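Local coordinates for histidine triad (HIT) protein (Marinobacter aquaeolei, PDB 3OHE) that probably acts as a nucleotide hydrolase or transferase of the histidine triad family and binds calcium, at the interface of chains A and B. Coordinates in Å, arbitrary orientation; residue numbers count along the deposited sequence, not the author numbering. Chains: chain A/B, Histidine triad (HIT) protein.

The three contacts lie on one two-fold symmetric interface between copies of the same protein, and each has a twin with the chains exchanged. Contact 1 and contact 3 adjoin: their C-alpha centres are about 7 Å apart, and both contain A:Pro105 and B:Asn85. Contact 2 lies about 12 Å from contact 1 and 13 Å from contact 3, again between C-alpha centres. Residue 83 serves contact 1 from chain B and contact 2 from chain A. Contact 1 is mainly polar, contact 2 apolar and contact 3 mixed. Many histidine triad proteins are dimers, and this pairing may be the biological one.

Contact 1: the interface of chains A and B. Residues chain A 77-79, 97, 105; chain B 82-83, 85.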
loop_
_atom_site.group_PDB
_atom_site.type_symbol
_atom_site.label_atom_id
_atom_site.label_comp_id
_atom_site.label_asym_id
_atom_site.label_seq_id
_atom_site.Cartn_x
_atom_site.Cartn_y
_atom_site.Cartn_z
ATOM N N LYS A 77 2.860 13.233 -5.412
ATOM C CA LYS A 77 1.970 12.219 -4.868
ATOM C C LYS A 77 2.836 11.118 -4.261
ATOM O O LYS A 77 3.854 10.790 -4.801
ATOM C CB LYS A 77 1.092 11.641 -5.973
ATOM C CG LYS A 77 -0.018 10.724 -5.512
ATOM C CD LYS A 77 -1.104 11.450 -4.698
ATOM C CE LYS A 77 -2.139 10.489 -4.035
ATOM N NZ LYS A 77 -1.464 9.472 -3.145
HETATM N N MSE A 78 2.377 10.564 -3.134
HETATM C CA MSE A 78 2.999 9.355 -2.607
HETATM C C MSE A 78 2.343 8.109 -3.106
HETATM O O MSE A 78 1.139 8.081 -3.360
HETATM C CB MSE A 78 2.945 9.318 -1.071
HETATM C CG MSE A 78 3.790 10.368 -0.422
HETATM SE SE MSE A 78 5.706 10.249 -0.810
HETATM C CE MSE A 78 6.235 8.554 -0.152
ATOM N N ASN A 79 3.150 7.065 -3.235
ATOM C CA ASN A 79 2.626 5.703 -3.448
ATOM C C ASN A 79 3.183 4.827 -2.310
ATOM O O ASN A 79 4.402 4.790 -2.098
ATOM C CB ASN A 79 3.055 5.136 -4.783
ATOM C CG ASN A 79 2.418 5.780 -6.020
ATOM O OD1 ASN A 79 2.782 5.338 -7.127
ATOM N ND2 ASN A 79 1.505 6.733 -5.885
ATOM N N ARG A 97 6.297 10.266 -6.182
ATOM C CA ARG A 97 5.965 10.370 -7.601
ATOM C C ARG A 97 5.857 11.827 -8.040
ATOM O O ARG A 97 5.517 12.711 -7.229
ATOM C CB ARG A 97 4.616 9.676 -7.894
ATOM C CG ARG A 97 4.555 8.239 -7.465
ATOM C CD ARG A 97 5.593 7.357 -8.133
ATOM N NE ARG A 97 5.510 7.427 -9.593
ATOM C CZ ARG A 97 4.709 6.686 -10.338
ATOM N NH1 ARG A 97 3.910 5.801 -9.803
ATOM N NH2 ARG A 97 4.698 6.851 -11.655
ATOM N N PRO A 105 1.153 8.252 -15.305
ATOM C CA PRO A 105 0.559 8.011 -13.998
ATOM C C PRO A 105 0.441 6.541 -13.537
ATOM O O PRO A 105 -0.243 6.275 -12.533
ATOM C CB PRO A 105 -0.819 8.617 -14.178
ATOM C CG PRO A 105 -1.196 8.133 -15.513
ATOM C CD PRO A 105 0.100 8.314 -16.338
ATOM N N ALA B 82 -1.959 2.330 -1.413
ATOM C CA ALA B 82 -2.569 3.627 -1.684
ATOM C C ALA B 82 -1.682 4.291 -2.730
ATOM O O ALA B 82 -0.527 4.598 -2.459
ATOM C CB ALA B 82 -2.623 4.446 -0.394
ATOM N N LEU B 83 -2.249 4.482 -3.924
ATOM C CA LEU B 83 -1.501 4.980 -5.093
ATOM C C LEU B 83 -2.062 6.358 -5.453
ATOM O O LEU B 83 -1.524 7.396 -5.031
ATOM C CB LEU B 83 -1.547 3.939 -6.236
ATOM C CG LEU B 83 -1.033 2.534 -5.866
ATOM C CD1 LEU B 83 -1.214 1.584 -7.035
ATOM C CD2 LEU B 83 0.432 2.558 -5.374
ATOM N N ASN B 85 -2.531 8.189 -8.322
ATOM C CA ASN B 85 -1.902 9.129 -9.240
ATOM C C ASN B 85 -2.885 9.842 -10.164
ATOM O O ASN B 85 -2.622 10.972 -10.566
ATOM C CB ASN B 85 -0.849 8.427 -10.074
ATOM C CG ASN B 85 0.254 7.833 -9.242
ATOM O OD1 ASN B 85 0.573 8.304 -8.173
ATOM N ND2 ASN B 85 0.877 6.808 -9.788
HETATM O O HOH W 1 -0.301 6.978 -0.839
#
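A:Asn79 meets B:Asn85 amide to amide across the dimer-like interface of this histidine triad (HIT) protein. A:Lys77 and A:Asn79 belong to strand 77-82, and B:Asn85 lies in the loop after the matching strand of chain B.

A:Asn79 ND2 donates a hydrogen bond to the side-chain carbonyl B:Asn85 OD1 at 2.9 Å. The bond is fairly straight, 164° at the hydrogen, and the two amide planes are 25° apart. The B:Asn85 amide uses its other end too: ND2 donates to the backbone carbonyl A:Pro105 O at 3.0 Å. That donor stands above the carbonyl plane. The side-chain amine A:Lys77 NZ donates to the backbone carbonyl B:Leu83 O at 2.8 Å. The lysine chain is bent at chi2 and chi4, which brings NZ back over its own strand.

Bonds within chain A set up these donors. A:Lys77 NZ and A:Asn79 ND2 both donate to A:Met78 O, a selenomethionine carbonyl. The guanidinium A:Arg97 NH1 donates to A:Asn79 OD1 at 2.9 Å. The A:Asn79 amide is thus held at both ends, which fixes its flip.

One water bridges the chains, 3.1 Å from A:Met78 O and 2.9 Å from B:Ala82 O.

Apolar contact is slight. A:Asn79 CB touches the methyl B:Leu83 CD2 at 3.7 Å, with the side chains crossing at about a right angle.

Contact 2: the interface of chains A and B. Residues chain A 83, 109; chain B 107, 109.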
loop_
_atom_site.group_PDB
_atom_site.type_symbol
_atom_site.label_atom_id
_atom_site.label_comp_id
_atom_site.label_asym_id
_atom_site.label_seq_id
_atom_site.Cartn_x
_atom_site.Cartn_y
_atom_site.Cartn_z
ATOM N N LEU A 83 3.327 -5.455 -1.031
ATOM C CA LEU A 83 3.067 -6.364 -2.133
ATOM C C LEU A 83 3.658 -7.748 -1.736
ATOM O O LEU A 83 2.919 -8.609 -1.244
ATOM C CB LEU A 83 3.634 -5.770 -3.421
ATOM C CG LEU A 83 3.118 -4.392 -3.773
ATOM C CD1 LEU A 83 3.822 -3.852 -5.006
ATOM C CD2 LEU A 83 1.595 -4.357 -3.911
ATOM N N TRP A 109 6.541 -0.366 -10.514
ATOM C CA TRP A 109 7.171 -1.710 -10.443
ATOM C C TRP A 109 7.222 -2.453 -11.797
ATOM O O TRP A 109 6.170 -2.828 -12.295
ATOM C CB TRP A 109 6.466 -2.592 -9.389
ATOM C CG TRP A 109 6.391 -1.984 -8.021
ATOM C CD1 TRP A 109 7.369 -1.966 -7.063
ATOM C CD2 TRP A 109 5.268 -1.302 -7.454
ATOM N NE1 TRP A 109 6.930 -1.298 -5.944
ATOM C CE2 TRP A 109 5.635 -0.896 -6.156
ATOM C CE3 TRP A 109 3.980 -1.007 -7.914
ATOM C CZ2 TRP A 109 4.777 -0.197 -5.332
ATOM C CZ3 TRP A 109 3.120 -0.334 -7.072
ATOM C CH2 TRP A 109 3.527 0.077 -5.807
ATOM N N PRO B 107 2.569 -6.552 -9.952
ATOM C CA PRO B 107 1.359 -5.930 -9.426
ATOM C C PRO B 107 0.271 -5.903 -10.498
ATOM O O PRO B 107 0.574 -5.951 -11.688
ATOM C CB PRO B 107 1.833 -4.516 -9.092
ATOM C CG PRO B 107 3.288 -4.621 -8.947
ATOM C CD PRO B 107 3.691 -5.605 -9.980
ATOM N N TRP B 109 -2.031 -3.385 -11.156
ATOM C CA TRP B 109 -2.535 -2.091 -11.640
ATOM C C TRP B 109 -1.961 -1.807 -13.034
ATOM O O TRP B 109 -0.763 -1.989 -13.288
ATOM C CB TRP B 109 -2.188 -0.941 -10.675
ATOM C CG TRP B 109 -2.732 -1.155 -9.321
ATOM C CD1 TRP B 109 -3.992 -0.956 -8.916
ATOM C CD2 TRP B 109 -2.014 -1.676 -8.211
ATOM N NE1 TRP B 109 -4.132 -1.328 -7.589
ATOM C CE2 TRP B 109 -2.906 -1.751 -7.128
ATOM C CE3 TRP B 109 -0.678 -2.018 -8.000
ATOM C CZ2 TRP B 109 -2.526 -2.203 -5.885
ATOM C CZ3 TRP B 109 -0.300 -2.463 -6.762
ATOM C CH2 TRP B 109 -1.218 -2.564 -5.722
#
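A:Trp109 packs against B:Pro107 at an apolar patch of this HIT protein, where loop residues of the two chains meet.

The proline contact is made by one corner of its ring. B:Pro107 CG lies 3.8 Å from A:Trp109 CB and 3.8 Å from A:Trp109 CE3. It therefore rests against the root of the indole and the near part of its six-membered ring. B:Pro107 CD also approaches A:Trp109 CB.

Leucine contacts use both methyl branches of A:Leu83. Its CD2 reaches the edge of the B:Trp109 ring, in its plane, 3.8 Å from CH2. CD1 turns the other way, 3.6 Å above the face of the A:Trp109 ring of its own chain, over the centre. A:Leu83 CD1 also lies 4.1 Å from B:Pro107 CG. Chi2 of 176° turns the fork so that CD1 faces A:Trp109 and CD2 faces B:Trp109.

The two tryptophans approach by their six-membered rings. Their CZ3 atoms are 4.0 Å apart, and the side chains cross obliquely.

With an alanine in place of A:Trp109, B:Pro107 CG would probably keep its contact with CB but lose the CE3 side of the ring, and A:Leu83 CD1 would lose the ring face it covers, leaving a gap between the chains.

The patch probably adds an apolar seal to the pairing of the two chains, if this dimer is the biological one.

Contact 3: the interface of chains A and B. Residues chain A 104-106; chain B 85-86.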
loop_
_atom_site.group_PDB
_atom_site.type_symbol
_atom_site.label_atom_id
_atom_site.label_comp_id
_atom_site.label_asym_id
_atom_site.label_seq_id
_atom_site.Cartn_x
_atom_site.Cartn_y
_atom_site.Cartn_z
ATOM N N TRP A 104 4.678 7.833 -14.873
ATOM C CA TRP A 104 3.437 8.498 -14.527
ATOM C C TRP A 104 2.443 8.354 -15.655
ATOM O O TRP A 104 2.832 8.280 -16.837
ATOM C CB TRP A 104 3.666 9.984 -14.217
ATOM C CG TRP A 104 2.461 10.762 -13.732
ATOM C CD1 TRP A 104 1.553 11.473 -14.503
ATOM C CD2 TRP A 104 2.059 10.959 -12.377
ATOM N NE1 TRP A 104 0.639 12.085 -13.698
ATOM C CE2 TRP A 104 0.908 11.780 -12.391
ATOM C CE3 TRP A 104 2.543 10.509 -11.158
ATOM C CZ2 TRP A 104 0.268 12.164 -11.247
ATOM C CZ3 TRP A 104 1.901 10.894 -10.022
ATOM C CH2 TRP A 104 0.767 11.711 -10.070
ATOM N N PRO A 105 1.153 8.252 -15.305
ATOM C CA PRO A 105 0.559 8.011 -13.998
ATOM C C PRO A 105 0.441 6.541 -13.537
ATOM O O PRO A 105 -0.243 6.275 -12.533
ATOM C CB PRO A 105 -0.819 8.617 -14.178
ATOM C CG PRO A 105 -1.196 8.133 -15.513
ATOM C CD PRO A 105 0.100 8.314 -16.338
ATOM N N GLY A 106 1.072 5.594 -14.214
ATOM C CA GLY A 106 1.066 4.213 -13.800
ATOM C C GLY A 106 1.990 3.887 -12.632
ATOM O O GLY A 106 2.740 4.753 -12.166
ATOM N N ASN B 85 -2.531 8.189 -8.322
ATOM C CA ASN B 85 -1.902 9.129 -9.240
ATOM C C ASN B 85 -2.885 9.842 -10.164
ATOM O O ASN B 85 -2.622 10.972 -10.566
ATOM C CB ASN B 85 -0.849 8.427 -10.074
ATOM C CG ASN B 85 0.254 7.833 -9.242
ATOM O OD1 ASN B 85 0.573 8.304 -8.173
ATOM N ND2 ASN B 85 0.877 6.808 -9.788
HETATM N N MSE B 86 -3.981 9.157 -10.472
HETATM C CA MSE B 86 -5.079 9.674 -11.337
HETATM C C MSE B 86 -6.253 10.247 -10.545
HETATM O O MSE B 86 -6.867 11.239 -10.944
HETATM C CB MSE B 86 -5.584 8.574 -12.269
HETATM C CG MSE B 86 -4.534 8.244 -13.287
HETATM SE SE MSE B 86 -4.834 6.757 -14.467
HETATM C CE MSE B 86 -5.335 5.419 -13.133
#
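A:Trp104 receives B:Asn85 on one face of its indole, in a loop-to-loop contact of the HIT protein pair.

The ring contact is a CH-pi interaction. B:Asn85 CB lies over the six-membered ring of A:Trp104, 3.9 Å from its centroid and offset toward the rim. The amide continues along the ring, with its plane tilted 32° from it. Its carbon B:Asn85 CG is 3.6 Å from A:Trp104 CZ3. The backbone carbonyl B:Asn85 O comes to 3.2 Å from A:Trp104 CZ2. The indole swings out with CG anti to the backbone N, chi1 -175°, which presents its six-membered ring to chain B.

A:Pro105 CB sits 3.7 Å above the same face of A:Trp104. The proline follows a cis peptide bond, so A:Trp104 and A:Pro105 fold together and B:Asn85 lies against both. Its amide is also tied to the proline carbonyl.

Apolar packing extends to the selenomethionine B:Met86. Its CG is 3.8 Å from A:Pro105 CB, and its selenium, SE, is 4.0 Å from A:Pro105 CG.

In the fold, A:Trp104 and A:Pro105 lie in the stretch between strand 92-97 and helix 119-135. B:Asn85 and B:Met86 lie in the loop joining strands 77-82 and 92-97 of the other chain.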